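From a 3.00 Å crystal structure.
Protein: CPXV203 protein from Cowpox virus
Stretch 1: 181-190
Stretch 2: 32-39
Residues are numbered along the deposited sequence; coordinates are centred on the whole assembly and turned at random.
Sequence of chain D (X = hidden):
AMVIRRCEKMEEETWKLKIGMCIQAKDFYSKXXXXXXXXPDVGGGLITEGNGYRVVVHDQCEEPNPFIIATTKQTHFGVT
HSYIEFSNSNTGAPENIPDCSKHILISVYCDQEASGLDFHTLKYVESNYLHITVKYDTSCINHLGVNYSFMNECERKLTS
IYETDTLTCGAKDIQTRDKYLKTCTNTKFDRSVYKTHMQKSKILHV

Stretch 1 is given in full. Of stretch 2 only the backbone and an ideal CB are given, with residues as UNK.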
# COMPACT_ATOMS: atom_id res chain seq x y z
N LEU D 181 -10.57 -15.63 -7.55
CA LEU D 181 -9.53 -16.01 -8.50
C LEU D 181 -9.94 -17.22 -9.33
O LEU D 181 -10.58 -18.15 -8.82
CB LEU D 181 -8.21 -16.29 -7.79
CG LEU D 181 -7.34 -15.09 -7.40
CD1 LEU D 181 -6.13 -15.56 -6.61
CD2 LEU D 181 -6.90 -14.33 -8.65
N LYS D 182 -9.58 -17.21 -10.61
CA LYS D 182 -9.85 -18.34 -11.49
C LYS D 182 -8.59 -18.77 -12.22
O LYS D 182 -7.90 -17.95 -12.83
CB LYS D 182 -10.94 -17.98 -12.51
CG LYS D 182 -12.30 -17.73 -11.89
CD LYS D 182 -12.78 -18.94 -11.09
CE LYS D 182 -14.06 -18.64 -10.34
NZ LYS D 182 -14.52 -19.81 -9.54
N THR D 183 -8.28 -20.06 -12.16
CA THR D 183 -7.09 -20.60 -12.80
C THR D 183 -7.20 -20.53 -14.32
O THR D 183 -8.18 -20.99 -14.90
CB THR D 183 -6.84 -22.06 -12.37
OG1 THR D 183 -6.78 -22.14 -10.94
CG2 THR D 183 -5.54 -22.58 -12.96
N CYS D 184 -6.20 -19.93 -14.95
CA CYS D 184 -6.18 -19.78 -16.40
C CYS D 184 -5.98 -21.13 -17.09
O CYS D 184 -5.19 -21.96 -16.63
CB CYS D 184 -5.10 -18.79 -16.82
SG CYS D 184 -5.36 -17.11 -16.19
N THR D 185 -6.70 -21.34 -18.19
CA THR D 185 -6.71 -22.63 -18.86
C THR D 185 -5.95 -22.63 -20.18
O THR D 185 -5.57 -21.57 -20.69
CB THR D 185 -8.15 -23.10 -19.11
OG1 THR D 185 -8.81 -22.19 -20.00
CG2 THR D 185 -8.93 -23.18 -17.81
N ASN D 186 -5.74 -23.82 -20.74
CA ASN D 186 -5.03 -23.98 -22.00
C ASN D 186 -6.01 -24.03 -23.17
O ASN D 186 -6.26 -25.09 -23.74
CB ASN D 186 -4.19 -25.26 -21.97
CG ASN D 186 -3.13 -25.29 -23.05
OD1 ASN D 186 -3.27 -24.67 -24.10
ND2 ASN D 186 -2.05 -26.03 -22.79
N THR D 187 -6.56 -22.87 -23.52
CA THR D 187 -7.50 -22.78 -24.63
C THR D 187 -7.41 -21.41 -25.30
O THR D 187 -6.96 -20.44 -24.70
CB THR D 187 -8.95 -23.02 -24.18
OG1 THR D 187 -9.83 -22.96 -25.31
CG2 THR D 187 -9.38 -21.98 -23.16
N LYS D 188 -7.85 -21.34 -26.56
CA LYS D 188 -7.82 -20.08 -27.30
C LYS D 188 -8.80 -19.05 -26.74
O LYS D 188 -9.58 -19.36 -25.84
CB LYS D 188 -8.11 -20.33 -28.78
CG LYS D 188 -7.01 -21.06 -29.53
CD LYS D 188 -7.32 -21.14 -31.02
CE LYS D 188 -6.21 -21.85 -31.79
NZ LYS D 188 -6.51 -21.92 -33.24
N PHE D 189 -8.74 -17.84 -27.27
CA PHE D 189 -9.60 -16.75 -26.80
C PHE D 189 -10.59 -16.35 -27.89
O PHE D 189 -10.51 -16.84 -29.02
CB PHE D 189 -8.76 -15.55 -26.37
CG PHE D 189 -9.30 -14.83 -25.17
CD1 PHE D 189 -9.29 -15.43 -23.92
CD2 PHE D 189 -9.81 -13.55 -25.28
CE1 PHE D 189 -9.78 -14.77 -22.81
CE2 PHE D 189 -10.30 -12.88 -24.18
CZ PHE D 189 -10.29 -13.49 -22.94
N ASP D 190 -11.52 -15.46 -27.56
CA ASP D 190 -12.57 -15.09 -28.50
C ASP D 190 -13.09 -13.66 -28.30
O ASP D 190 -13.24 -12.92 -29.27
CB ASP D 190 -13.72 -16.09 -28.43
CG ASP D 190 -14.18 -16.36 -27.01
OD1 ASP D 190 -13.36 -16.20 -26.08
OD2 ASP D 190 -15.35 -16.75 -26.82
N UNK D 32 -14.81 -8.27 -17.19
CA UNK D 32 -14.47 -9.52 -16.52
C UNK D 32 -14.67 -10.70 -17.47
O UNK D 32 -15.69 -10.79 -18.15
CB UNK D 32 -15.31 -9.70 -15.26
N UNK D 33 -13.69 -11.60 -17.51
CA UNK D 33 -13.78 -12.76 -18.38
C UNK D 33 -12.88 -13.90 -17.91
O UNK D 33 -12.09 -13.75 -16.98
CB UNK D 33 -13.42 -12.37 -19.81
N UNK D 34 -13.01 -15.05 -18.57
CA UNK D 34 -12.12 -16.18 -18.33
C UNK D 34 -10.73 -15.84 -18.83
O UNK D 34 -10.57 -14.96 -19.68
CB UNK D 34 -12.64 -17.45 -19.01
N UNK D 35 -9.73 -16.53 -18.32
CA UNK D 35 -8.35 -16.29 -18.74
C UNK D 35 -7.71 -17.53 -19.34
O UNK D 35 -8.01 -18.66 -18.95
CB UNK D 35 -7.52 -15.80 -17.55
N UNK D 36 -6.82 -17.31 -20.30
CA UNK D 36 -6.09 -18.39 -20.95
C UNK D 36 -4.61 -18.29 -20.65
O UNK D 36 -4.13 -17.24 -20.23
CB UNK D 36 -6.33 -18.37 -22.46
N UNK D 37 -3.88 -19.39 -20.85
CA UNK D 37 -2.43 -19.39 -20.65
C UNK D 37 -1.76 -20.43 -21.55
O UNK D 37 -2.18 -21.58 -21.61
CB UNK D 37 -2.09 -19.66 -19.18
N UNK D 38 -0.72 -20.00 -22.26
CA UNK D 38 -0.03 -20.88 -23.18
C UNK D 38 1.48 -20.66 -23.11
O UNK D 38 1.94 -19.55 -22.85
CB UNK D 38 -0.54 -20.66 -24.61
N UNK D 39 2.24 -21.72 -23.34
CA UNK D 39 3.69 -21.61 -23.48
C UNK D 39 4.03 -21.56 -24.97
O UNK D 39 3.99 -22.58 -25.65
CB UNK D 39 4.40 -22.78 -22.79

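Position 32 lies at the start of the stretch. Its ideal CB has nothing of stretch 1 within 5.5 Å, so stretch 1 sets no preference. The residue is Arg32. Its guanidinium nitrogens NH1 and NH2 are hydrogen-bonded elsewhere in the structure.

At position 33 the CA-to-CB bond points toward stretch 1. The ideal CB is 4.6 Å from Phe189 CZ, at the rim of the ring. A small or medium side chain with a methyl group would suit; Ala, Val and Thr are all reasonable. The residue is Thr33. Its CG2 packs against the ring edge, 3.7 Å from Phe189 CZ.

At position 34 the CA-to-CB bond points sideways, and the ideal CB is 5.5 Å from Phe189 CE1. Many side chains would fit, polar ones included. The backbone makes the closer approach, with the carbonyl O of 34 lying 3.2 Å from Phe189 CE1, near the ring plane. The residue is Asp34, and its carboxylate reaches no atom of stretch 1.

Position 35 is the most constrained. Its ideal CB stands 2.9 Å from Cys184 SG, a clash for any side chain not bonded to that sulfur. The CA atoms of 184 and 35 are 4.7 Å apart, a spacing that a disulfide can span. Cysteine is the clear choice. The residue is Cys35, with chi1 in p. Its SG bonds to Cys184 SG at 2.0 Å, with chi3 of -106°. The backbone adds a second tie, a hydrogen bond from Thr185 N to Cys35 O at 3.1 Å.

At position 36 the CA-to-CB bond points away overall, yet the ideal CB is only 3.1 Å from Thr187 O. Space is tight, and the nearby carbonyl is an acceptor. A small side chain is favoured, and one with a donor most of all: Ser fits well, while Ala would fit the space but could give no hydrogen bond to Thr187 O. The residue is Ser36, chi1 in m. Its OG donates to Thr187 O at 2.8 Å. The backbones of Thr185 and Ser36 form a single beta bridge.

At position 37 the CA-to-CB bond points sideways, with the ideal CB 3.9 Å from Cys184 CB. A beta-branched side chain that offers a methyl group, such as Val, Ile or Thr, could pack against Cys184 CB. The backbone N of 37 donates to Thr185 O at 2.8 Å, so proline is unsuited. The residue is Val37, and its CG1 packs 3.6 Å from Cys184 CB.

At position 38 the CA-to-CB bond also points sideways. The ideal CB is 4.9 Å from Asn186 OD1, and Thr187 O lies farther along. Two acceptors within reach of a longer side chain favour one with donors: His, Gln, Lys or Arg. The residue is His38. Its ring meets both acceptors at its edge. Weak hydrogen bonds run from His38 ND1 to Asn186 OD1 at 3.2 Å and from His38 NE2 to Thr187 O at 2.9 Å.

Position 39 has no stretch 1 atom within 5.5 Å of its CB, leaving the choice open. The residue is Arg39, which makes no contact with stretch 1.

Stretch 2 32-39: RTDCSVHR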
# COMPACT_ATOMS: atom_id res chain seq x y z
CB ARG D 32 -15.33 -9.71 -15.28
CG ARG D 32 -15.14 -11.05 -14.59
CD ARG D 32 -15.98 -11.16 -13.33
NE ARG D 32 -17.41 -11.15 -13.60
CZ ARG D 32 -18.20 -10.08 -13.46
NH1 ARG D 32 -17.69 -8.93 -13.04
NH2 ARG D 32 -19.49 -10.17 -13.73
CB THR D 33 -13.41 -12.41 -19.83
OG1 THR D 33 -13.64 -13.54 -20.68
CG2 THR D 33 -11.95 -12.00 -19.93
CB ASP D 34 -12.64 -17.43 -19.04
CG ASP D 34 -14.03 -17.83 -18.59
OD1 ASP D 34 -14.84 -16.94 -18.29
OD2 ASP D 34 -14.30 -19.05 -18.53
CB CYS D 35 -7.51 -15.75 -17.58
SG CYS D 35 -7.37 -16.86 -16.16
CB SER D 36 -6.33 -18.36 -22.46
OG SER D 36 -7.69 -18.57 -22.77
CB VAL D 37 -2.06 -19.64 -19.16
CG1 VAL D 37 -2.73 -20.89 -18.63
CG2 VAL D 37 -0.54 -19.72 -19.00
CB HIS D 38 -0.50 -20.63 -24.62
CG HIS D 38 -1.99 -20.57 -24.76
ND1 HIS D 38 -2.76 -21.68 -25.00
CD2 HIS D 38 -2.85 -19.53 -24.68
CE1 HIS D 38 -4.04 -21.33 -25.07
NE2 HIS D 38 -4.12 -20.02 -24.88
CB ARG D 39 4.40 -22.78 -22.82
CG ARG D 39 5.91 -22.79 -23.06
CD ARG D 39 6.50 -24.17 -22.82
NE ARG D 39 7.84 -24.28 -23.38
CZ ARG D 39 8.09 -24.59 -24.65
NH1 ARG D 39 7.09 -24.82 -25.49
NH2 ARG D 39 9.34 -24.66 -25.08
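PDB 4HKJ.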